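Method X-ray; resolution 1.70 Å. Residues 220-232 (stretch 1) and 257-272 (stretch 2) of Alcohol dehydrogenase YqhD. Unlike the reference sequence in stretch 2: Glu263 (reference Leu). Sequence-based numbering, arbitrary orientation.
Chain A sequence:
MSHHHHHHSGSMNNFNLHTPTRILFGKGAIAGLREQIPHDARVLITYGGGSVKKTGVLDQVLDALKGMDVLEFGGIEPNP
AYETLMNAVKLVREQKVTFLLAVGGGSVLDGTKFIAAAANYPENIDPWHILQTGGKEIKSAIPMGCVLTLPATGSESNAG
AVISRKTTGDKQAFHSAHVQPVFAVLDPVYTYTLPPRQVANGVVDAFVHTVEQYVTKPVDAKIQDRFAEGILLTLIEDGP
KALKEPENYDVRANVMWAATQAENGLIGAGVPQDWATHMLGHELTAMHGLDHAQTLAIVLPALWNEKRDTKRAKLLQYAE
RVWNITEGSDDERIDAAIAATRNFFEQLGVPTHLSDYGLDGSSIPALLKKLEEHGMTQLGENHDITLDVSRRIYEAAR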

# COMPACT_ATOMS: atom_id res chain seq x y z
N ASP A 220 20.40 14.99 -4.16
CA ASP A 220 21.64 14.21 -4.05
C ASP A 220 21.59 13.18 -2.92
O ASP A 220 22.55 13.00 -2.17
CB ASP A 220 22.86 15.13 -3.85
CG ASP A 220 24.18 14.43 -4.14
OD1 ASP A 220 24.17 13.36 -4.78
OD2 ASP A 220 25.25 14.95 -3.74
N ALA A 221 20.45 12.51 -2.81
CA ALA A 221 20.30 11.37 -1.91
C ALA A 221 20.58 10.10 -2.72
O ALA A 221 19.66 9.46 -3.22
CB ALA A 221 18.92 11.33 -1.31
N LYS A 222 21.86 9.77 -2.88
CA LYS A 222 22.26 8.74 -3.84
C LYS A 222 21.75 7.35 -3.50
O LYS A 222 21.33 6.61 -4.40
CB LYS A 222 23.79 8.69 -3.98
CG LYS A 222 24.38 9.90 -4.70
CD LYS A 222 25.86 9.67 -5.05
CE LYS A 222 26.44 10.79 -5.89
NZ LYS A 222 26.45 12.11 -5.20
N ILE A 223 21.79 6.97 -2.23
CA ILE A 223 21.34 5.62 -1.85
C ILE A 223 19.83 5.50 -2.09
O ILE A 223 19.35 4.51 -2.70
CB ILE A 223 21.66 5.31 -0.37
CG1 ILE A 223 23.18 5.09 -0.20
CG2 ILE A 223 20.87 4.10 0.12
CD1 ILE A 223 23.68 3.86 -0.92
N GLN A 224 19.09 6.51 -1.65
CA GLN A 224 17.64 6.53 -1.86
C GLN A 224 17.28 6.44 -3.34
O GLN A 224 16.37 5.68 -3.72
CB GLN A 224 17.02 7.79 -1.24
CG GLN A 224 17.08 7.82 0.28
CD GLN A 224 18.33 8.53 0.82
OE1 GLN A 224 19.42 8.41 0.26
NE2 GLN A 224 18.15 9.29 1.90
N ASP A 225 17.99 7.20 -4.17
CA ASP A 225 17.80 7.14 -5.62
C ASP A 225 18.13 5.76 -6.19
O ASP A 225 17.35 5.20 -6.95
CB ASP A 225 18.63 8.20 -6.34
CG ASP A 225 18.04 9.61 -6.22
OD1 ASP A 225 16.82 9.76 -5.93
OD2 ASP A 225 18.80 10.57 -6.45
N ARG A 226 19.29 5.22 -5.83
CA ARG A 226 19.68 3.91 -6.35
C ARG A 226 18.69 2.83 -5.92
O ARG A 226 18.39 1.92 -6.69
CB ARG A 226 21.09 3.51 -5.89
CG ARG A 226 22.23 4.26 -6.54
CD ARG A 226 22.33 4.03 -8.05
NE ARG A 226 23.52 4.68 -8.60
CZ ARG A 226 23.88 4.64 -9.88
NH1 ARG A 226 23.17 3.94 -10.76
NH2 ARG A 226 24.99 5.29 -10.27
N PHE A 227 18.20 2.91 -4.69
CA PHE A 227 17.33 1.84 -4.19
C PHE A 227 15.97 1.92 -4.88
O PHE A 227 15.40 0.89 -5.29
CB PHE A 227 17.18 1.92 -2.68
CG PHE A 227 18.37 1.39 -1.90
CD1 PHE A 227 19.59 1.17 -2.51
CD2 PHE A 227 18.24 1.10 -0.55
CE1 PHE A 227 20.67 0.67 -1.78
CE2 PHE A 227 19.32 0.60 0.19
CZ PHE A 227 20.52 0.39 -0.43
N ALA A 228 15.47 3.14 -5.03
CA ALA A 228 14.22 3.38 -5.77
C ALA A 228 14.36 2.86 -7.20
O ALA A 228 13.50 2.11 -7.69
CB ALA A 228 13.86 4.86 -5.77
N GLU A 229 15.45 3.24 -7.86
CA GLU A 229 15.74 2.78 -9.21
C GLU A 229 15.78 1.25 -9.28
O GLU A 229 15.22 0.63 -10.21
CB GLU A 229 17.07 3.38 -9.69
CG GLU A 229 16.92 4.82 -10.10
CD GLU A 229 18.23 5.63 -10.01
OE1 GLU A 229 19.30 5.01 -9.90
OE2 GLU A 229 18.15 6.87 -10.04
N GLY A 230 16.40 0.64 -8.28
CA GLY A 230 16.49 -0.81 -8.18
C GLY A 230 15.14 -1.49 -8.08
O GLY A 230 14.90 -2.52 -8.71
N ILE A 231 14.27 -0.93 -7.25
CA ILE A 231 12.91 -1.45 -7.12
C ILE A 231 12.19 -1.39 -8.48
O ILE A 231 11.57 -2.37 -8.91
CB ILE A 231 12.10 -0.67 -6.05
CG1 ILE A 231 12.65 -0.96 -4.65
CG2 ILE A 231 10.59 -1.03 -6.13
CD1 ILE A 231 12.21 0.02 -3.58
N LEU A 232 12.29 -0.23 -9.14
CA LEU A 232 11.58 0.00 -10.40
C LEU A 232 12.07 -0.97 -11.48
O LEU A 232 11.28 -1.61 -12.18
CB LEU A 232 11.75 1.46 -10.85
CG LEU A 232 11.14 2.47 -9.88
CD1 LEU A 232 11.57 3.89 -10.24
CD2 LEU A 232 9.60 2.37 -9.92
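Stretch 2, residues 257-272: WAATQAENGLIGAGVP

Stretch 2 packs on the helix of stretch 1 through a mostly apolar contact, fastened by one side-chain-to-backbone hydrogen bond and burying 508 Å² in total. Residues 257-262 end a helix that begins earlier in the chain; its axis passes 9.7 Å from that of helix 222-232, and the N-to-C directions differ by 140° (signed crossing angle -140°), so the two run roughly antiparallel. The register agrees: CA of Ile231 lies 5.5 Å from CA of Ala258, CA of Gln224 4.8 Å from CA of Ile267, and CA of Ala221 7.0 Å from CA of Val271.

Glu263, which differs from the reference sequence, is the first residue to leave helical phi/psi. Gly265, at phi 136°, occupies a conformation in which a CB would jam against the preceding carbonyl. A type II turn then spans Gly268 to Val271, with Gly270 at positive phi.

Ile231 covers the helix end: its CD1 is 3.7 Å from Gln261 CB and 3.8 Å from Ile267 CG2. The same Ile267 CG2 lies 3.8 Å from Phe227 CB, while Leu266 CD2 meets the edge of the Phe227 ring, 3.7 Å from CE2. At the turn, Gln224 NE2 donates to Ala269 O at 2.8 Å with an N-H...O angle of 179°, and Val271 CG1 closes on Ala221 CB at 3.5 Å.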

# COMPACT_ATOMS: atom_id res chain seq x y z
N TRP A 257 9.14 -9.12 -2.77
CA TRP A 257 10.17 -8.43 -1.97
C TRP A 257 10.35 -7.01 -2.47
O TRP A 257 10.48 -6.08 -1.67
CB TRP A 257 11.49 -9.21 -1.99
CG TRP A 257 12.54 -8.75 -0.97
CD1 TRP A 257 13.89 -8.59 -1.18
CD2 TRP A 257 12.32 -8.41 0.42
NE1 TRP A 257 14.51 -8.17 -0.02
CE2 TRP A 257 13.57 -8.05 0.97
CE3 TRP A 257 11.19 -8.37 1.24
CZ2 TRP A 257 13.72 -7.67 2.30
CZ3 TRP A 257 11.34 -7.99 2.57
CH2 TRP A 257 12.60 -7.65 3.08
N ALA A 258 10.34 -6.83 -3.78
CA ALA A 258 10.38 -5.48 -4.35
C ALA A 258 9.19 -4.63 -3.87
O ALA A 258 9.37 -3.47 -3.50
CB ALA A 258 10.41 -5.53 -5.88
N ALA A 259 7.99 -5.21 -3.92
CA ALA A 259 6.79 -4.48 -3.52
C ALA A 259 6.85 -4.12 -2.04
O ALA A 259 6.43 -3.04 -1.62
CB ALA A 259 5.52 -5.32 -3.84
N THR A 260 7.42 -5.02 -1.25
CA THR A 260 7.57 -4.75 0.17
C THR A 260 8.48 -3.56 0.39
O THR A 260 8.19 -2.72 1.23
CB THR A 260 8.11 -5.98 0.91
OG1 THR A 260 7.15 -7.04 0.82
CG2 THR A 260 8.34 -5.66 2.38
N GLN A 261 9.56 -3.45 -0.38
CA GLN A 261 10.44 -2.29 -0.24
C GLN A 261 9.76 -1.01 -0.73
O GLN A 261 9.95 0.06 -0.15
CB GLN A 261 11.76 -2.53 -0.98
CG GLN A 261 12.56 -3.68 -0.38
CD GLN A 261 12.92 -3.41 1.08
OE1 GLN A 261 13.41 -2.34 1.40
NE2 GLN A 261 12.65 -4.36 1.95
N ALA A 262 8.93 -1.11 -1.77
CA ALA A 262 8.22 0.06 -2.28
C ALA A 262 7.28 0.65 -1.22
O ALA A 262 7.06 1.86 -1.18
CB ALA A 262 7.43 -0.31 -3.55
N GLU A 263 6.78 -0.20 -0.34
CA GLU A 263 5.88 0.23 0.74
C GLU A 263 6.55 0.48 2.11
O GLU A 263 5.84 0.68 3.09
CB GLU A 263 4.80 -0.83 0.91
CG GLU A 263 3.48 -0.53 0.26
CD GLU A 263 3.44 -0.95 -1.19
OE1 GLU A 263 3.14 -0.09 -2.05
OE2 GLU A 263 3.70 -2.14 -1.47
N ASN A 264 7.88 0.51 2.19
CA ASN A 264 8.56 0.18 3.45
C ASN A 264 9.27 1.31 4.27
O ASN A 264 9.23 1.28 5.49
CB ASN A 264 9.55 -0.94 3.14
CG ASN A 264 10.18 -1.57 4.39
OD1 ASN A 264 10.58 -0.88 5.30
ND2 ASN A 264 10.21 -2.89 4.43
N GLY A 265 9.91 2.28 3.64
CA GLY A 265 10.47 3.41 4.38
C GLY A 265 11.88 3.91 4.06
O GLY A 265 12.14 5.13 4.11
N LEU A 266 12.78 3.00 3.73
CA LEU A 266 14.14 3.37 3.35
C LEU A 266 14.16 4.33 2.15
O LEU A 266 14.86 5.33 2.16
CB LEU A 266 14.96 2.12 3.06
CG LEU A 266 16.49 2.14 3.06
CD1 LEU A 266 17.03 2.94 4.22
CD2 LEU A 266 17.01 0.71 3.11
N ILE A 267 13.37 4.05 1.11
CA ILE A 267 13.49 4.89 -0.09
C ILE A 267 12.90 6.29 0.07
O ILE A 267 13.22 7.18 -0.70
CB ILE A 267 12.84 4.22 -1.31
CG1 ILE A 267 11.40 3.82 -0.99
CG2 ILE A 267 13.65 3.00 -1.73
CD1 ILE A 267 10.59 3.52 -2.23
N GLY A 268 12.05 6.48 1.08
CA GLY A 268 11.43 7.78 1.29
C GLY A 268 12.11 8.61 2.37
O GLY A 268 11.79 9.78 2.53
N ALA A 269 13.03 8.00 3.11
CA ALA A 269 13.64 8.69 4.24
C ALA A 269 14.58 9.77 3.75
O ALA A 269 15.57 9.48 3.07
CB ALA A 269 14.39 7.69 5.14
N GLY A 270 14.25 11.01 4.07
CA GLY A 270 15.10 12.15 3.76
C GLY A 270 15.01 12.71 2.35
O GLY A 270 15.91 13.46 1.93
N VAL A 271 13.95 12.38 1.62
CA VAL A 271 13.77 12.87 0.27
C VAL A 271 12.38 13.47 0.08
O VAL A 271 11.46 13.15 0.85
CB VAL A 271 14.01 11.76 -0.77
CG1 VAL A 271 15.46 11.27 -0.70
CG2 VAL A 271 13.06 10.61 -0.54
N PRO A 272 12.22 14.35 -0.92
CA PRO A 272 10.90 14.96 -1.14
C PRO A 272 9.89 13.90 -1.52
O PRO A 272 10.26 12.90 -2.15
CB PRO A 272 11.14 15.92 -2.31
CG PRO A 272 12.62 16.14 -2.33
CD PRO A 272 13.23 14.86 -1.85